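Local coordinates for putative sensory box/GGDEF family protein (PDB 3LID) that probably serves in two-component signalling, its extracellular PDC-fold sensor domain being linked in the full-length protein to a predicted diguanylate cyclase that makes cyclic di-GMP from GTP, at residues W69-I82 with V93-P106. Residues are numbered along the deposited sequence; the frame is centred on the assembly and turned at random.
Sequences WSSVARNQKLYKQI and VRIKYDFKTSIAGP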
loop_
_atom_site.group_PDB
_atom_site.type_symbol
_atom_site.label_atom_id
_atom_site.label_comp_id
_atom_site.label_asym_id
_atom_site.label_seq_id
_atom_site.Cartn_x
_atom_site.Cartn_y
_atom_site.Cartn_z
ATOM N N TRP A 69 1.344 -20.697 -3.000
ATOM C CA TRP A 69 1.195 -19.241 -3.072
ATOM C C TRP A 69 -0.287 -18.836 -3.065
ATOM O O TRP A 69 -0.605 -17.797 -2.517
ATOM C CB TRP A 69 1.889 -18.729 -4.333
ATOM C CG TRP A 69 3.343 -18.665 -4.156
ATOM C CD1 TRP A 69 4.097 -19.106 -3.084
ATOM C CD2 TRP A 69 4.292 -18.164 -5.117
ATOM N NE1 TRP A 69 5.432 -18.849 -3.315
ATOM C CE2 TRP A 69 5.557 -18.234 -4.527
ATOM C CE3 TRP A 69 4.153 -17.590 -6.373
ATOM C CZ2 TRP A 69 6.731 -17.823 -5.197
ATOM C CZ3 TRP A 69 5.289 -17.131 -7.043
ATOM C CH2 TRP A 69 6.566 -17.271 -6.444
ATOM N N SER A 70 -1.173 -19.597 -3.707
ATOM C CA SER A 70 -2.573 -19.280 -3.690
ATOM C C SER A 70 -3.054 -19.350 -2.233
ATOM O O SER A 70 -3.886 -18.485 -1.840
ATOM C CB SER A 70 -3.340 -20.288 -4.546
ATOM O OG SER A 70 -2.977 -20.128 -5.928
ATOM N N SER A 71 -2.643 -20.393 -1.496
ATOM C CA SER A 71 -3.029 -20.493 -0.062
ATOM C C SER A 71 -2.534 -19.320 0.736
ATOM O O SER A 71 -3.237 -18.810 1.638
ATOM C CB SER A 71 -2.495 -21.820 0.531
ATOM O OG SER A 71 -3.147 -22.930 -0.108
ATOM N N VAL A 72 -1.288 -18.918 0.487
ATOM C CA VAL A 72 -0.710 -17.787 1.246
ATOM C C VAL A 72 -1.538 -16.505 0.884
ATOM O O VAL A 72 -1.807 -15.672 1.791
ATOM C CB VAL A 72 0.807 -17.565 0.911
ATOM C CG1 VAL A 72 1.282 -16.231 1.496
ATOM C CG2 VAL A 72 1.599 -18.730 1.484
ATOM N N ALA A 73 -1.861 -16.317 -0.404
ATOM C CA ALA A 73 -2.600 -15.110 -0.767
ATOM C C ALA A 73 -3.979 -15.091 -0.075
ATOM O O ALA A 73 -4.433 -14.021 0.323
ATOM C CB ALA A 73 -2.824 -15.034 -2.326
ATOM N N ARG A 74 -4.676 -16.223 -0.077
ATOM C CA ARG A 74 -5.995 -16.281 0.604
ATOM C C ARG A 74 -5.867 -16.015 2.122
ATOM O O ARG A 74 -6.779 -15.397 2.745
ATOM C CB ARG A 74 -6.707 -17.631 0.363
ATOM C CG ARG A 74 -7.124 -17.817 -1.153
ATOM C CD ARG A 74 -8.047 -19.060 -1.297
ATOM N NE ARG A 74 -7.267 -20.267 -1.029
ATOM C CZ ARG A 74 -6.671 -20.988 -1.982
ATOM N NH1 ARG A 74 -6.830 -20.681 -3.274
ATOM N NH2 ARG A 74 -5.980 -22.060 -1.630
ATOM N N ASN A 75 -4.781 -16.499 2.729
ATOM C CA ASN A 75 -4.543 -16.330 4.164
ATOM C C ASN A 75 -4.135 -14.893 4.529
ATOM O O ASN A 75 -4.684 -14.314 5.513
ATOM C CB ASN A 75 -3.430 -17.268 4.589
ATOM C CG ASN A 75 -3.045 -17.112 6.067
ATOM O OD1 ASN A 75 -2.254 -16.276 6.447
ATOM N ND2 ASN A 75 -3.555 -17.997 6.869
ATOM N N GLN A 76 -3.303 -14.264 3.693
ATOM C CA GLN A 76 -2.763 -12.938 4.024
ATOM C C GLN A 76 -3.617 -11.754 3.511
ATOM O O GLN A 76 -3.532 -10.679 4.101
ATOM C CB GLN A 76 -1.316 -12.813 3.496
ATOM C CG GLN A 76 -0.364 -13.694 4.278
ATOM C CD GLN A 76 -0.227 -13.197 5.721
ATOM O OE1 GLN A 76 -0.664 -13.869 6.684
ATOM N NE2 GLN A 76 0.261 -12.038 5.866
ATOM N N LYS A 77 -4.286 -11.940 2.369
ATOM C CA LYS A 77 -5.266 -11.026 1.716
ATOM C C LYS A 77 -4.638 -9.741 1.105
ATOM O O LYS A 77 -5.233 -9.182 0.174
ATOM C CB LYS A 77 -6.429 -10.621 2.645
ATOM C CG LYS A 77 -7.082 -11.890 3.184
ATOM C CD LYS A 77 -8.206 -11.457 4.148
ATOM C CE LYS A 77 -8.638 -12.623 4.971
ATOM N NZ LYS A 77 -9.502 -13.452 4.171
ATOM N N LEU A 78 -3.484 -9.302 1.612
ATOM C CA LEU A 78 -2.968 -8.025 1.195
ATOM C C LEU A 78 -2.069 -8.079 -0.053
ATOM O O LEU A 78 -1.617 -7.020 -0.518
ATOM C CB LEU A 78 -2.177 -7.315 2.331
ATOM C CG LEU A 78 -1.044 -8.149 2.968
ATOM C CD1 LEU A 78 0.147 -7.921 2.150
ATOM C CD2 LEU A 78 -0.744 -7.640 4.435
ATOM N N TYR A 79 -1.833 -9.278 -0.554
ATOM C CA TYR A 79 -1.082 -9.413 -1.853
ATOM C C TYR A 79 -2.021 -9.580 -3.024
ATOM O O TYR A 79 -2.826 -10.507 -3.029
ATOM C CB TYR A 79 -0.096 -10.587 -1.821
ATOM C CG TYR A 79 0.850 -10.494 -0.674
ATOM C CD1 TYR A 79 1.896 -9.588 -0.698
ATOM C CD2 TYR A 79 0.659 -11.284 0.497
ATOM C CE1 TYR A 79 2.778 -9.465 0.372
ATOM C CE2 TYR A 79 1.553 -11.170 1.560
ATOM C CZ TYR A 79 2.559 -10.221 1.514
ATOM O OH TYR A 79 3.433 -10.094 2.572
ATOM N N LYS A 80 -1.963 -8.640 -3.966
ATOM C CA LYS A 80 -2.759 -8.710 -5.168
ATOM C C LYS A 80 -2.098 -9.692 -6.198
ATOM O O LYS A 80 -2.783 -10.343 -6.956
ATOM C CB LYS A 80 -2.901 -7.303 -5.722
ATOM C CG LYS A 80 -3.878 -7.298 -6.887
ATOM C CD LYS A 80 -4.562 -5.940 -6.982
ATOM C CE LYS A 80 -5.627 -5.953 -8.044
ATOM N NZ LYS A 80 -4.977 -6.052 -9.383
ATOM N N GLN A 81 -0.791 -9.827 -6.129
ATOM C CA GLN A 81 -0.090 -10.815 -6.942
ATOM C C GLN A 81 1.102 -11.286 -6.208
ATOM O O GLN A 81 1.652 -10.563 -5.416
ATOM C CB GLN A 81 0.506 -10.139 -8.245
ATOM C CG GLN A 81 -0.580 -9.536 -9.126
ATOM C CD GLN A 81 0.054 -8.945 -10.386
ATOM O OE1 GLN A 81 0.267 -7.712 -10.512
ATOM N NE2 GLN A 81 0.420 -9.834 -11.291
ATOM N N ILE A 82 1.538 -12.521 -6.517
ATOM C CA ILE A 82 2.758 -13.088 -5.997
ATOM C C ILE A 82 3.382 -13.764 -7.229
ATOM O O ILE A 82 2.714 -14.587 -7.872
ATOM C CB ILE A 82 2.505 -14.154 -4.931
ATOM C CG1 ILE A 82 1.771 -13.460 -3.736
ATOM C CG2 ILE A 82 3.882 -14.781 -4.452
ATOM C CD1 ILE A 82 1.371 -14.520 -2.663
ATOM N N VAL A 93 6.008 -17.510 -12.799
ATOM C CA VAL A 93 4.981 -18.018 -11.864
ATOM C C VAL A 93 4.191 -16.795 -11.483
ATOM O O VAL A 93 4.785 -15.766 -11.136
ATOM C CB VAL A 93 5.537 -18.612 -10.575
ATOM C CG1 VAL A 93 4.375 -19.248 -9.803
ATOM C CG2 VAL A 93 6.567 -19.764 -10.899
ATOM N N ARG A 94 2.871 -16.861 -11.640
ATOM C CA ARG A 94 2.089 -15.658 -11.334
ATOM C C ARG A 94 0.761 -16.063 -10.674
ATOM O O ARG A 94 -0.113 -16.661 -11.332
ATOM C CB ARG A 94 1.778 -14.945 -12.660
ATOM C CG ARG A 94 0.914 -13.699 -12.488
ATOM C CD ARG A 94 0.922 -12.853 -13.769
ATOM N NE ARG A 94 0.158 -11.636 -13.543
ATOM C CZ ARG A 94 -0.735 -11.110 -14.398
ATOM N NH1 ARG A 94 -1.015 -11.667 -15.597
ATOM N NH2 ARG A 94 -1.385 -9.987 -14.023
ATOM N N ILE A 95 0.650 -15.758 -9.383
ATOM C CA ILE A 95 -0.622 -16.019 -8.676
ATOM C C ILE A 95 -1.245 -14.661 -8.542
ATOM O O ILE A 95 -0.577 -13.710 -8.168
ATOM C CB ILE A 95 -0.298 -16.646 -7.297
ATOM C CG1 ILE A 95 0.212 -18.125 -7.450
ATOM C CG2 ILE A 95 -1.451 -16.503 -6.294
ATOM C CD1 ILE A 95 -0.404 -18.949 -8.393
ATOM N N LYS A 96 -2.545 -14.615 -8.802
ATOM C CA LYS A 96 -3.333 -13.356 -8.659
ATOM C C LYS A 96 -4.383 -13.630 -7.596
ATOM O O LYS A 96 -4.899 -14.759 -7.501
ATOM C CB LYS A 96 -4.035 -12.940 -9.971
ATOM C CG LYS A 96 -2.972 -12.693 -11.062
ATOM C CD LYS A 96 -3.673 -12.421 -12.326
ATOM C CE LYS A 96 -4.294 -10.957 -12.210
ATOM N NZ LYS A 96 -4.804 -10.445 -13.562
ATOM N N TYR A 97 -4.718 -12.579 -6.822
ATOM C CA TYR A 97 -5.702 -12.755 -5.744
ATOM C C TYR A 97 -6.652 -11.579 -5.816
ATOM O O TYR A 97 -6.248 -10.390 -6.057
ATOM C CB TYR A 97 -4.976 -12.826 -4.375
ATOM C CG TYR A 97 -5.968 -12.729 -3.212
ATOM C CD1 TYR A 97 -6.776 -13.833 -2.893
ATOM C CD2 TYR A 97 -6.043 -11.559 -2.474
ATOM C CE1 TYR A 97 -7.656 -13.776 -1.815
ATOM C CE2 TYR A 97 -6.932 -11.449 -1.371
ATOM C CZ TYR A 97 -7.705 -12.572 -1.066
ATOM O OH TYR A 97 -8.568 -12.451 0.011
ATOM N N ASP A 98 -7.939 -11.880 -5.594
ATOM C CA ASP A 98 -8.938 -10.842 -5.682
ATOM C C ASP A 98 -9.641 -10.747 -4.307
ATOM O O ASP A 98 -10.295 -11.699 -3.915
ATOM C CB ASP A 98 -10.051 -11.273 -6.670
ATOM C CG ASP A 98 -11.190 -10.236 -6.745
ATOM O OD1 ASP A 98 -10.979 -9.101 -7.201
ATOM O OD2 ASP A 98 -12.330 -10.606 -6.420
ATOM N N PHE A 99 -9.411 -9.649 -3.583
ATOM C CA PHE A 99 -9.893 -9.665 -2.168
ATOM C C PHE A 99 -11.384 -9.669 -2.055
ATOM O O PHE A 99 -11.925 -10.211 -1.114
ATOM C CB PHE A 99 -9.219 -8.576 -1.313
ATOM C CG PHE A 99 -9.690 -7.148 -1.563
ATOM C CD1 PHE A 99 -10.836 -6.624 -0.902
ATOM C CD2 PHE A 99 -8.930 -6.271 -2.332
ATOM C CE1 PHE A 99 -11.229 -5.261 -1.071
ATOM C CE2 PHE A 99 -9.319 -4.915 -2.539
ATOM C CZ PHE A 99 -10.486 -4.400 -1.878
ATOM N N LYS A 100 -12.069 -9.075 -3.011
ATOM C CA LYS A 100 -13.549 -9.090 -2.900
ATOM C C LYS A 100 -14.177 -10.449 -2.906
ATOM O O LYS A 100 -15.127 -10.693 -2.162
ATOM C CB LYS A 100 -14.190 -8.212 -3.993
ATOM C CG LYS A 100 -14.025 -6.786 -3.724
ATOM C CD LYS A 100 -15.023 -6.002 -4.600
ATOM C CE LYS A 100 -16.084 -6.918 -5.315
ATOM N NZ LYS A 100 -15.742 -7.024 -6.807
ATOM N N THR A 101 -13.684 -11.370 -3.707
ATOM C CA THR A 101 -14.222 -12.704 -3.818
ATOM C C THR A 101 -13.448 -13.696 -2.993
ATOM O O THR A 101 -13.928 -14.800 -2.764
ATOM C CB THR A 101 -14.224 -13.243 -5.252
ATOM O OG1 THR A 101 -12.875 -13.252 -5.756
ATOM C CG2 THR A 101 -15.086 -12.343 -6.169
ATOM N N SER A 102 -12.233 -13.319 -2.635
ATOM C CA SER A 102 -11.249 -14.227 -1.972
ATOM C C SER A 102 -10.672 -15.335 -2.865
ATOM O O SER A 102 -10.118 -16.358 -2.376
ATOM C CB SER A 102 -11.832 -14.816 -0.669
ATOM O OG SER A 102 -12.543 -13.844 0.202
ATOM N N ILE A 103 -10.751 -15.153 -4.185
ATOM C CA ILE A 103 -10.248 -16.154 -5.120
ATOM C C ILE A 103 -8.779 -15.879 -5.437
ATOM O O ILE A 103 -8.459 -14.717 -5.758
ATOM C CB ILE A 103 -11.037 -16.132 -6.433
ATOM C CG1 ILE A 103 -12.432 -16.698 -6.131
ATOM C CG2 ILE A 103 -10.382 -17.009 -7.453
ATOM C CD1 ILE A 103 -13.453 -16.308 -7.130
ATOM N N ALA A 104 -7.928 -16.902 -5.291
ATOM C CA ALA A 104 -6.517 -16.858 -5.715
ATOM C C ALA A 104 -6.281 -17.967 -6.699
ATOM O O ALA A 104 -6.787 -19.099 -6.514
ATOM C CB ALA A 104 -5.575 -17.104 -4.500
ATOM N N GLY A 105 -5.403 -17.763 -7.683
ATOM C CA GLY A 105 -4.994 -18.907 -8.480
ATOM C C GLY A 105 -4.006 -18.416 -9.532
ATOM O O GLY A 105 -3.800 -17.177 -9.718
ATOM N N PRO A 106 -3.413 -19.351 -10.258
ATOM C CA PRO A 106 -2.335 -18.961 -11.186
ATOM C C PRO A 106 -2.871 -18.426 -12.490
ATOM O O PRO A 106 -4.008 -18.809 -12.907
ATOM C CB PRO A 106 -1.614 -20.332 -11.451
ATOM C CG PRO A 106 -2.711 -21.364 -11.263
ATOM C CD PRO A 106 -3.469 -20.801 -10.021
HETATM O O HOH W 1 -9.088 -14.666 1.472
HETATM O O HOH W 2 -9.238 -19.480 -4.392
#
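Tyr97 lays its ring against the C-terminal end of helix 69-76, with the carbonyl oxygen of Ala73 over the ring centre on one face and Lys77 O at the edge, 3.2 Å from Tyr97 CE2. With CG anti to the backbone N (chi1 169°), the ring lies along the last turn of the helix, and Tyr97 CB packs 3.7 Å from Ala73 CB. Farther back along the helix, Ile95 brings CG1 to within 3.6 Å of Trp69 CB, at the edge of the indole; Ile82 CG2 lies over one indole face, and Val93 CG1 meets Trp69 CZ3 at 3.6 Å. On the next strand, the small Ala104 lets the helix come close: its CB lies 3.4 Å from Ser70 O and also touches Arg74 CG.

Two waters bridge the polar groups. One molecule joins Tyr97 OH to Arg74 O and Lys77 NZ, tying the phenol to the helix end; another accepts from both Arg74 NH1 and Ala104 N.

Backbone bonds pair the strands antiparallel. Ile82 and Ile95 exchange two, and that from Ile95 N to Ile82 O is almost straight (174°). Tyr97 N adds a third, to Lys80 O at 3.0 Å, reaching it from above the carbonyl plane. On the sheet face turned from the helix, Gln81 and Lys96 lie side by side, while Lys80 NZ forms a salt bridge with Glu138.

After helix 59-76 the chain turns at Lys77, which has positive phi, and enters strand 79-86; the helix packs on the meander 79-86, 91-98, 103-106 of the antiparallel PDC sheet, its segment 69-76 running at 27° to strand 93-98. Strand 163-173 flanks 79-86, and long helix 9-45 touches Trp69 and Tyr79.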